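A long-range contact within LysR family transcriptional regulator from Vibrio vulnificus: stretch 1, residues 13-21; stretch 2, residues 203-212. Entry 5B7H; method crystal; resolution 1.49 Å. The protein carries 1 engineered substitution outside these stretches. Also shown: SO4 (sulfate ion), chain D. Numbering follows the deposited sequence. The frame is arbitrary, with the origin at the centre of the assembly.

Stretch 1, residues 13-21: SMQGQLKLG
Stretch 2, residues 203-212: SRSKTFNQLA

Ser 13 gathers three hydrogen bonds from a single helix. Thr 207 OG1 donates to Ser 13 O at 2.7 Å. Ser 13 OG donates to Gln 210 OE1 at 2.7 Å and accepts from Lys 206 NZ at 3.2 Å. The small side chain suits this place: with chi1 p and CA-to-CB toward the helix, its hydroxyl reaches both the amine of Lys 206 and the amide oxygen of Gln 210. The closest CA pair is also here, Ser 13 CA to Thr 207 CA at 5.6 Å.

Stretch 1 starts as loop and becomes a strand at 16-21. Stretch 2 is helical over 205-212, with i to i-4 backbone bonds from Phe 208 N to Arg 204 O (3.0 Å) through Ala 212 N to Phe 208 O (2.8 Å). Strand and helix axes cross at -69° and approach to 11.4 Å. The contact buries 546 Å² in all.

Arg 204 is the N-cap residue. Its chi angles are m, t, p and -176°, and the long side chain turns at chi3 and reaches the strand. Arg 204 NH1 donates to Gln 17 O at 2.8 Å, nearly straight at 168°. Arg 204 NH2 adds a weak bond to the same Gln 17 O at 3.4 Å. This carbonyl lies at the guanidinium edge, where the N-H groups point. Leu 18 covers one face, with Leu 18 CD1 3.6 Å from Arg 204 NH1. Gln 17 itself points its CB away and lends only its backbone to this bond.

Leu 18 (t, p) points toward the helix and is buried. Leu 18 CD1 meets the edge of the Phe 208 ring, 3.8 Å from Phe 208 CE1. Leu 18 CD2 lies 3.9 Å from Leu 211 CD2. Leu 20, chi1 t and chi2 149°, starts sideways, but Leu 20 CD1 reaches Leu 211 CD2 at 3.8 Å. Leu 211 (t, p) thus packs against both strand leucines. Phe 208 (m, chi2 -31°) starts away, and its ring comes back to the contact.

Met 14 (phi/psi -90/30) is buried in an m, m, m conformation. The folded, flexible chain brings Met 14 SD to 3.7 Å from Thr 207 CG2. Thr 207, chi1 m, therefore offers a hydroxyl to Ser 13 and a methyl to Met 14. Gln 210 (m, t, -92°) places Gln 210 NE2 3.2 Å from Met 14 CG. Lys 206 starts sideways and ends with chi4 p.

Gly 16 has phi/psi 96/-153. A CB there would jam against the carbonyl O of Gln 15, so the backbone itself calls for glycine.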

# COMPACT_ATOMS: atom_id res chain seq x y z
N SER A 13 -16.18 22.15 16.66
CA SER A 13 -16.56 21.19 15.62
C SER A 13 -15.40 20.31 15.12
O SER A 13 -15.64 19.21 14.59
CB SER A 13 -17.23 21.90 14.43
OG SER A 13 -16.35 22.84 13.82
N MET A 14 -14.14 20.77 15.27
CA MET A 14 -12.99 19.90 14.99
C MET A 14 -12.53 19.12 16.20
O MET A 14 -11.32 18.85 16.34
CB MET A 14 -11.81 20.66 14.38
CG MET A 14 -12.25 21.64 13.42
SD MET A 14 -13.03 20.70 12.11
CE MET A 14 -11.77 19.76 11.22
N GLN A 15 -13.43 18.79 17.10
CA GLN A 15 -13.12 17.96 18.24
C GLN A 15 -13.80 16.61 18.07
O GLN A 15 -14.80 16.47 17.36
CB GLN A 15 -13.56 18.63 19.55
CG GLN A 15 -12.92 19.98 19.76
CD GLN A 15 -12.77 20.33 21.23
OE1 GLN A 15 -12.65 19.44 22.08
NE2 GLN A 15 -12.77 21.62 21.53
N GLY A 16 -13.23 15.62 18.73
CA GLY A 16 -13.90 14.34 18.79
C GLY A 16 -13.39 13.41 17.71
O GLY A 16 -12.28 13.56 17.21
N GLN A 17 -14.22 12.48 17.28
CA GLN A 17 -13.77 11.41 16.41
C GLN A 17 -14.42 11.55 15.04
O GLN A 17 -15.59 11.93 14.93
CB GLN A 17 -14.15 10.12 17.05
CG GLN A 17 -13.77 8.89 16.32
CD GLN A 17 -14.21 7.69 17.11
OE1 GLN A 17 -13.52 7.26 18.03
NE2 GLN A 17 -15.38 7.14 16.76
N LEU A 18 -13.65 11.26 13.99
CA LEU A 18 -14.15 11.24 12.63
C LEU A 18 -13.68 9.94 11.99
O LEU A 18 -12.50 9.60 12.13
CB LEU A 18 -13.57 12.44 11.89
CG LEU A 18 -14.22 12.97 10.65
CD1 LEU A 18 -15.63 13.40 11.03
CD2 LEU A 18 -13.39 14.16 10.18
N LYS A 19 -14.59 9.22 11.31
CA LYS A 19 -14.26 8.05 10.50
C LYS A 19 -14.10 8.48 9.04
O LYS A 19 -15.07 8.87 8.39
CB LYS A 19 -15.28 6.91 10.65
CG LYS A 19 -15.34 6.40 12.11
CD LYS A 19 -16.52 5.49 12.34
CE LYS A 19 -16.27 4.50 13.46
NZ LYS A 19 -17.46 3.62 13.59
N LEU A 20 -12.91 8.33 8.52
CA LEU A 20 -12.60 8.84 7.18
C LEU A 20 -12.12 7.68 6.31
O LEU A 20 -11.23 6.93 6.72
CB LEU A 20 -11.51 9.95 7.26
CG LEU A 20 -11.12 10.57 5.92
CD1 LEU A 20 -10.72 12.07 6.20
CD2 LEU A 20 -9.97 9.83 5.26
N GLY A 21 -12.67 7.56 5.11
CA GLY A 21 -12.28 6.54 4.16
C GLY A 21 -11.47 7.18 3.04
O GLY A 21 -11.71 8.32 2.65
N SER A 203 -24.81 15.90 10.11
CA SER A 203 -24.77 17.08 10.96
C SER A 203 -23.36 17.60 11.17
O SER A 203 -23.14 18.43 12.06
CB SER A 203 -25.39 16.77 12.32
OG SER A 203 -24.57 15.83 12.99
N ARG A 204 -22.39 17.13 10.39
CA ARG A 204 -20.99 17.49 10.58
C ARG A 204 -20.40 18.29 9.42
O ARG A 204 -19.20 18.32 9.24
CB ARG A 204 -20.17 16.25 10.90
CG ARG A 204 -20.90 15.44 11.96
CD ARG A 204 -20.00 14.42 12.57
NE ARG A 204 -18.85 15.05 13.21
CZ ARG A 204 -17.85 14.37 13.77
NH1 ARG A 204 -17.88 13.05 13.77
NH2 ARG A 204 -16.83 15.02 14.33
N SER A 205 -21.24 19.00 8.66
CA SER A 205 -20.73 19.65 7.46
C SER A 205 -19.77 20.79 7.78
O SER A 205 -18.87 21.07 6.99
CB SER A 205 -21.87 20.17 6.60
OG SER A 205 -22.66 21.00 7.42
N LYS A 206 -19.94 21.45 8.93
CA LYS A 206 -18.94 22.44 9.35
C LYS A 206 -17.56 21.79 9.52
O LYS A 206 -16.54 22.38 9.12
CB LYS A 206 -19.42 23.13 10.63
CG LYS A 206 -18.48 24.17 11.21
CD LYS A 206 -19.25 25.27 11.97
CE LYS A 206 -18.52 25.67 13.28
NZ LYS A 206 -17.04 25.90 13.14
N THR A 207 -17.51 20.60 10.13
CA THR A 207 -16.26 19.86 10.24
C THR A 207 -15.71 19.51 8.86
O THR A 207 -14.52 19.67 8.61
CB THR A 207 -16.51 18.57 11.04
OG1 THR A 207 -17.11 18.92 12.29
CG2 THR A 207 -15.24 17.84 11.30
N PHE A 208 -16.57 19.04 7.95
CA PHE A 208 -16.09 18.60 6.64
C PHE A 208 -15.53 19.76 5.84
O PHE A 208 -14.51 19.60 5.17
CB PHE A 208 -17.20 17.91 5.85
CG PHE A 208 -17.78 16.69 6.54
CD1 PHE A 208 -17.01 15.88 7.38
CD2 PHE A 208 -19.14 16.40 6.39
CE1 PHE A 208 -17.61 14.79 8.04
CE2 PHE A 208 -19.73 15.31 7.02
CZ PHE A 208 -18.96 14.50 7.86
N ASN A 209 -16.16 20.93 5.94
CA ASN A 209 -15.65 22.08 5.20
C ASN A 209 -14.31 22.55 5.77
O ASN A 209 -13.41 22.91 5.00
CB ASN A 209 -16.71 23.18 5.11
CG ASN A 209 -17.80 22.88 4.06
OD1 ASN A 209 -17.52 22.47 2.93
ND2 ASN A 209 -19.05 23.09 4.45
N GLN A 210 -14.13 22.53 7.10
CA GLN A 210 -12.80 22.85 7.66
C GLN A 210 -11.75 21.84 7.23
O GLN A 210 -10.61 22.19 6.93
CB GLN A 210 -12.79 22.89 9.19
CG GLN A 210 -13.55 24.08 9.78
CD GLN A 210 -13.71 23.99 11.28
OE1 GLN A 210 -14.72 23.46 11.78
NE2 GLN A 210 -12.72 24.51 12.01
N LEU A 211 -12.11 20.55 7.21
CA LEU A 211 -11.20 19.54 6.75
C LEU A 211 -10.85 19.77 5.29
O LEU A 211 -9.71 19.57 4.90
CB LEU A 211 -11.86 18.17 6.95
CG LEU A 211 -10.91 17.01 6.76
CD1 LEU A 211 -9.76 17.11 7.77
CD2 LEU A 211 -11.72 15.69 6.95
N ALA A 212 -11.84 20.14 4.46
CA ALA A 212 -11.58 20.37 3.04
C ALA A 212 -10.55 21.49 2.86
O ALA A 212 -9.65 21.36 2.01
CB ALA A 212 -12.89 20.74 2.33
S SO4 D . -24.53 11.88 11.22
O1 SO4 D . -24.76 13.33 11.32
O2 SO4 D . -25.12 11.37 9.97
O3 SO4 D . -25.05 11.20 12.39
O4 SO4 D . -23.09 11.68 11.25